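Local coordinates for protein alkylhalidase CmlS (Streptomyces venezuelae, PDB 3I3L) that is a flavin-dependent halogenase of chloramphenicol biosynthesis, holding its FAD through a covalent flavin-aspartate bond, at residues A[319-324]-A[372-377]; A[251-256]-A[392-397]. All blocks are in the same frame, centred on the assembly; numbering follows the deposited sequence.

How the contacts relate
Contacts 1 and 2 lie about 12 Å apart, centre to centre, and meet directly where CB of A375 lies 4.1 Å from CG1 of I396. Along the chain the order is 251-256, 319-324, 372-377, 392-397, so contact 2 brackets contact 1. Successive helices supply the later segments, 352-382 and 389-394; their partners are a flavin-side loop after strand 310-312 and the end of strand 245-253. N205, on strand 203-213 that pairs with 245-253, bonds to both D321 and R394. FAD-lining loop, long helix and mixed sheet are thereby tied together beside the flavin pocket, contact 1 touching FAD and contact 2 farther out, about 21 Å from the chain centre against 9 Å.

Contact 1 of 2, residues A[319-324]-A[372-377]; sequences FTDPLF and QFLASF. With FAD (flavin-adenine dinucleotide), chain B.
F324 packs its ring against F373 and F377 of helix 352-382, the three forming an aromatic cluster. The CZ corner of F324 stands over the centre of the F377 face, 3.5 Å above its plane; with planes at 70° and centroids 4.9 Å apart, this is an edge-to-face pair. F373 reverses the roles, turning its edge to the face of F324 in an offset T-shape, its CE1 3.8 Å from F324 CZ. A leucine in place of F377 has no flat face for F324 CZ to stand over, and would probably leave that ring freer to shift.

The apolar contacts run through L374, whose two methyls diverge. CD1 lies 3.7 Å from L323 CD2, while CD2 approaches CB of D321 to 3.3 Å. With CG anti to the backbone N (chi1 -158°), the L374 branch swings closer to the loop than the direction of its CB suggests.

Within the loop, D321 OD1 accepts the backbone N of L323 at 3.0 Å through its anti lone pair, an Asx turn that fixes the bend before F324. Its other oxygen, OD2, is held by Y378 and N205.

The same loop borders the FAD pocket of this flavoprotein. P322 CB sits 3.7 Å from C5X of the flavin, and the F319 ring presents its edge to the flavin, CZ being 3.8 Å from C9.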
# COMPACT_ATOMS: atom_id res chain seq x y z
N PHE A 319 1.86 1.66 9.90
CA PHE A 319 2.24 2.88 9.15
C PHE A 319 3.45 2.56 8.27
O PHE A 319 4.44 1.91 8.69
CB PHE A 319 2.60 4.04 10.09
CG PHE A 319 2.90 5.32 9.35
CD1 PHE A 319 1.88 6.18 9.05
CD2 PHE A 319 4.19 5.61 8.91
CE1 PHE A 319 2.10 7.34 8.31
CE2 PHE A 319 4.46 6.78 8.19
CZ PHE A 319 3.41 7.66 7.90
N THR A 320 3.35 2.95 7.01
CA THR A 320 4.33 2.60 6.01
C THR A 320 4.94 3.92 5.59
O THR A 320 4.22 4.90 5.43
CB THR A 320 3.63 1.93 4.74
OG1 THR A 320 2.44 2.70 4.40
CG2 THR A 320 3.20 0.51 5.01
N ASP A 321 6.28 3.94 5.48
CA ASP A 321 7.04 5.04 4.87
C ASP A 321 6.37 5.47 3.60
O ASP A 321 6.16 4.66 2.69
CB ASP A 321 8.44 4.49 4.52
CG ASP A 321 9.36 5.55 3.94
OD1 ASP A 321 8.90 6.34 3.07
OD2 ASP A 321 10.56 5.59 4.35
N PRO A 322 5.97 6.74 3.53
CA PRO A 322 5.10 7.27 2.48
C PRO A 322 5.77 7.45 1.09
O PRO A 322 5.19 8.12 0.21
CB PRO A 322 4.69 8.65 3.03
CG PRO A 322 5.92 9.06 3.91
CD PRO A 322 6.22 7.73 4.60
N LEU A 323 6.96 6.91 0.90
CA LEU A 323 7.68 7.01 -0.37
C LEU A 323 6.82 6.62 -1.57
O LEU A 323 6.84 7.30 -2.58
CB LEU A 323 8.90 6.11 -0.34
CG LEU A 323 9.82 6.11 -1.54
CD1 LEU A 323 10.32 7.56 -1.88
CD2 LEU A 323 10.98 5.15 -1.31
N PHE A 324 6.09 5.52 -1.44
CA PHE A 324 5.17 5.06 -2.49
C PHE A 324 3.71 5.41 -2.24
O PHE A 324 2.83 4.83 -2.84
CB PHE A 324 5.37 3.57 -2.76
CG PHE A 324 6.79 3.24 -3.20
CD1 PHE A 324 7.23 3.55 -4.49
CD2 PHE A 324 7.70 2.68 -2.30
CE1 PHE A 324 8.57 3.27 -4.92
CE2 PHE A 324 9.01 2.37 -2.70
CZ PHE A 324 9.46 2.70 -4.00
N GLN A 372 10.15 -4.81 2.85
CA GLN A 372 11.25 -5.48 2.12
C GLN A 372 11.60 -4.74 0.83
O GLN A 372 12.75 -4.61 0.45
CB GLN A 372 10.86 -6.93 1.76
CG GLN A 372 10.96 -7.21 0.20
CD GLN A 372 9.90 -8.25 -0.38
OE1 GLN A 372 9.02 -7.87 -1.18
NE2 GLN A 372 10.01 -9.52 0.03
N PHE A 373 10.58 -4.23 0.17
CA PHE A 373 10.73 -3.58 -1.09
C PHE A 373 11.40 -2.26 -0.88
O PHE A 373 12.39 -1.93 -1.54
CB PHE A 373 9.33 -3.37 -1.62
CG PHE A 373 9.25 -2.83 -3.00
CD1 PHE A 373 8.97 -1.50 -3.19
CD2 PHE A 373 9.37 -3.69 -4.12
CE1 PHE A 373 8.86 -0.99 -4.53
CE2 PHE A 373 9.23 -3.21 -5.42
CZ PHE A 373 8.99 -1.88 -5.64
N LEU A 374 10.87 -1.50 0.07
CA LEU A 374 11.45 -0.27 0.52
C LEU A 374 12.96 -0.38 0.81
O LEU A 374 13.72 0.52 0.47
CB LEU A 374 10.75 0.11 1.80
CG LEU A 374 10.83 1.57 2.16
CD1 LEU A 374 10.32 2.37 1.02
CD2 LEU A 374 9.89 1.73 3.39
N ALA A 375 13.37 -1.46 1.45
CA ALA A 375 14.75 -1.65 1.82
C ALA A 375 15.62 -1.65 0.56
O ALA A 375 16.71 -1.08 0.55
CB ALA A 375 14.90 -3.00 2.61
N SER A 376 15.15 -2.33 -0.48
CA SER A 376 15.80 -2.31 -1.80
C SER A 376 15.96 -0.90 -2.34
O SER A 376 17.07 -0.47 -2.63
CB SER A 376 14.99 -3.14 -2.79
OG SER A 376 15.18 -4.49 -2.47
N PHE A 377 14.87 -0.15 -2.45
CA PHE A 377 14.97 1.22 -2.93
C PHE A 377 15.93 2.09 -2.14
O PHE A 377 16.77 2.77 -2.74
CB PHE A 377 13.63 1.93 -3.09
CG PHE A 377 12.92 1.53 -4.32
CD1 PHE A 377 12.13 0.38 -4.35
CD2 PHE A 377 13.05 2.29 -5.47
CE1 PHE A 377 11.47 -0.01 -5.53
CE2 PHE A 377 12.40 1.92 -6.63
CZ PHE A 377 11.61 0.76 -6.65
PA FAD B . -6.20 9.42 9.66
O1A FAD B . -5.20 9.94 10.67
O2A FAD B . -6.17 10.05 8.31
O5B FAD B . -7.69 9.59 10.31
C5B FAD B . -7.93 9.23 11.65
C4B FAD B . -9.02 10.11 12.30
O4B FAD B . -9.27 9.59 13.63
C3B FAD B . -8.60 11.55 12.47
O3B FAD B . -9.48 12.38 11.77
C2B FAD B . -8.69 11.82 13.98
O2B FAD B . -9.30 13.04 14.24
C1B FAD B . -9.54 10.67 14.50
N9A FAD B . -9.31 10.21 15.85
C8A FAD B . -8.11 9.95 16.45
N7A FAD B . -8.34 9.51 17.70
C5A FAD B . -9.67 9.56 17.95
C6A FAD B . -10.42 9.24 19.07
N6A FAD B . -9.84 8.79 20.17
N1A FAD B . -11.78 9.35 18.98
C2A FAD B . -12.40 9.81 17.85
N3A FAD B . -11.64 10.11 16.75
C4A FAD B . -10.30 9.98 16.80
N1 FAD B . -0.69 8.62 2.36
C2 FAD B . -0.99 8.57 1.01
O2 FAD B . -1.83 7.77 0.65
N3 FAD B . -0.35 9.38 0.10
C4 FAD B . 0.61 10.27 0.51
O4 FAD B . 1.17 11.02 -0.35
C4X FAD B . 0.95 10.30 1.87
N5 FAD B . 1.89 11.19 2.31
C5X FAD B . 2.14 11.29 3.66
C6 FAD B . 3.11 12.19 4.13
C7 FAD B . 3.41 12.23 5.47
C7M FAD B . 4.44 13.19 6.01
C8 FAD B . 2.69 11.41 6.34
C8M FAD B . 2.91 11.49 7.79
C9 FAD B . 1.75 10.48 5.89
C9A FAD B . 1.49 10.45 4.52
N10 FAD B . 0.52 9.58 4.10
C10 FAD B . 0.28 9.46 2.79
C1' FAD B . -0.01 8.64 5.13
C2' FAD B . -1.51 8.76 5.22
O2' FAD B . -1.81 10.09 5.37
C3' FAD B . -2.17 7.93 6.29
O3' FAD B . -1.89 6.57 6.05
C4' FAD B . -3.72 8.11 6.25
O4' FAD B . -4.11 9.40 6.65
C5' FAD B . -4.37 7.14 7.23
O5' FAD B . -5.77 7.23 7.16
P FAD B . -6.54 6.82 8.47
O1P FAD B . -5.98 5.52 9.01
O2P FAD B . -8.04 6.92 8.23
O3P FAD B . -6.04 7.86 9.61

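Contact 2 of 2, residues A[251-256]-A[392-397]; sequences VVDRSK and RKRRIT
D253 and R394 form the salt bridge that joins the two segments, and both terminal nitrogens of the guanidinium converge on one oxygen. D253 OD1 accepts from R394 NH1 and from NH2, each at 3.0 Å. OD1 lies only 3° out of the guanidinium plane, at its edge, whereas the carboxylate plane is turned 86° from it; the two groups therefore do not meet as a coplanar, two-oxygen pair. Both donors reach OD1 on its anti side.

The other oxygen is supplied from its own segment. OD2 takes the backbone N of S255 at 3.0 Å, an Asx turn, and S255 OG at 3.0 Å through its anti lone pair. R254 NH1, 3.2 Å away, uses the syn lone pair, so OD1 and OD2 together have five donors. That abundance is likely to favour the charged form of the carboxylate.

R394 has further partners: NH2 also donates to N205 and NH1 to the carbonyl of F390, whose ring makes a cation-pi contact with the arginine. Beside this network, R254 NH2 and K393 NZ are like charges 3.8 Å apart; E389, salt-bridged to R254 and a long, weak partner of K393, probably eases their repulsion.

With its chain extended from CG to NE (chi3 -174°), R394 reaches from the last turn of helix 389-394 to the end of strand 245-253, passing Y378 of helix 352-382 and Y203 of strand 203-213.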
# COMPACT_ATOMS: atom_id res chain seq x y z
N VAL A 251 11.56 14.48 4.01
CA VAL A 251 11.56 13.31 4.90
C VAL A 251 13.02 13.06 5.32
O VAL A 251 13.88 12.76 4.49
CB VAL A 251 10.92 12.06 4.21
CG1 VAL A 251 10.92 10.84 5.15
CG2 VAL A 251 9.46 12.40 3.80
N VAL A 252 13.27 13.19 6.63
CA VAL A 252 14.62 13.14 7.18
C VAL A 252 14.59 12.18 8.36
O VAL A 252 13.53 11.58 8.66
CB VAL A 252 15.09 14.53 7.63
CG1 VAL A 252 15.18 15.48 6.44
CG2 VAL A 252 14.14 15.16 8.71
N ASP A 253 15.73 11.97 9.01
CA ASP A 253 15.81 10.96 10.07
C ASP A 253 15.36 11.61 11.37
O ASP A 253 15.42 12.83 11.50
CB ASP A 253 17.22 10.41 10.19
CG ASP A 253 17.33 9.29 11.21
OD1 ASP A 253 16.83 8.18 10.95
OD2 ASP A 253 17.89 9.55 12.31
N ARG A 254 14.92 10.82 12.34
CA ARG A 254 14.39 11.43 13.55
C ARG A 254 15.49 12.14 14.32
O ARG A 254 15.19 12.95 15.19
CB ARG A 254 13.67 10.39 14.45
CG ARG A 254 14.51 9.66 15.46
CD ARG A 254 15.53 8.75 14.82
NE ARG A 254 16.09 7.82 15.79
CZ ARG A 254 17.41 7.69 16.01
NH1 ARG A 254 18.31 8.41 15.31
NH2 ARG A 254 17.86 6.78 16.88
N SER A 255 16.75 11.80 14.02
CA SER A 255 17.92 12.48 14.63
C SER A 255 17.98 13.96 14.33
O SER A 255 18.78 14.69 14.97
CB SER A 255 19.27 11.86 14.19
OG SER A 255 19.51 12.01 12.78
N LYS A 256 17.15 14.43 13.40
CA LYS A 256 17.08 15.87 13.05
C LYS A 256 16.11 16.60 13.95
O LYS A 256 15.95 17.85 13.82
CB LYS A 256 16.65 16.12 11.58
CG LYS A 256 17.58 15.54 10.53
CD LYS A 256 18.98 16.30 10.56
CE LYS A 256 19.97 15.72 9.51
NZ LYS A 256 21.17 16.56 9.40
N ARG A 392 22.28 5.38 6.26
CA ARG A 392 22.90 4.31 7.02
C ARG A 392 21.87 3.51 7.82
O ARG A 392 22.00 2.31 8.00
CB ARG A 392 23.92 4.94 8.00
CG ARG A 392 24.54 3.99 9.01
CD ARG A 392 25.89 4.61 9.63
NE ARG A 392 25.67 5.77 10.45
CZ ARG A 392 25.92 7.05 10.09
NH1 ARG A 392 25.70 8.04 10.94
NH2 ARG A 392 26.40 7.37 8.90
N LYS A 393 20.89 4.20 8.38
CA LYS A 393 19.86 3.48 9.11
C LYS A 393 19.02 2.65 8.15
O LYS A 393 18.53 1.63 8.54
CB LYS A 393 18.99 4.43 9.99
CG LYS A 393 19.79 5.18 11.10
CD LYS A 393 20.41 4.17 12.11
CE LYS A 393 21.01 4.84 13.36
NZ LYS A 393 20.03 4.76 14.51
N ARG A 394 18.85 3.10 6.92
CA ARG A 394 17.83 2.51 6.06
C ARG A 394 18.33 1.53 5.01
O ARG A 394 17.56 0.66 4.52
CB ARG A 394 16.97 3.60 5.41
CG ARG A 394 16.05 4.24 6.40
CD ARG A 394 15.70 5.67 5.94
NE ARG A 394 14.92 6.36 6.95
CZ ARG A 394 15.45 6.91 8.06
NH1 ARG A 394 16.76 6.85 8.29
NH2 ARG A 394 14.69 7.55 8.94
N ARG A 395 19.63 1.61 4.69
CA ARG A 395 20.18 0.77 3.64
C ARG A 395 20.36 -0.59 4.21
O ARG A 395 20.50 -0.71 5.40
CB ARG A 395 21.52 1.33 3.10
CG ARG A 395 22.77 1.15 4.03
CD ARG A 395 24.00 1.98 3.49
NE ARG A 395 25.04 2.08 4.53
CZ ARG A 395 25.56 3.20 5.03
NH1 ARG A 395 25.25 4.43 4.58
NH2 ARG A 395 26.45 3.10 6.03
N ILE A 396 20.36 -1.63 3.37
CA ILE A 396 20.47 -2.98 3.87
C ILE A 396 21.81 -3.20 4.62
O ILE A 396 22.89 -2.73 4.18
CB ILE A 396 20.32 -3.99 2.71
CG1 ILE A 396 18.85 -4.26 2.45
CG2 ILE A 396 21.12 -5.35 3.00
CD1 ILE A 396 18.58 -4.78 1.01
N THR A 397 21.72 -3.91 5.74
CA THR A 397 22.85 -4.23 6.62
C THR A 397 23.41 -5.57 6.19
O THR A 397 22.67 -6.54 6.15
CB THR A 397 22.34 -4.38 8.09
OG1 THR A 397 22.19 -3.09 8.68
CG2 THR A 397 23.32 -5.20 8.97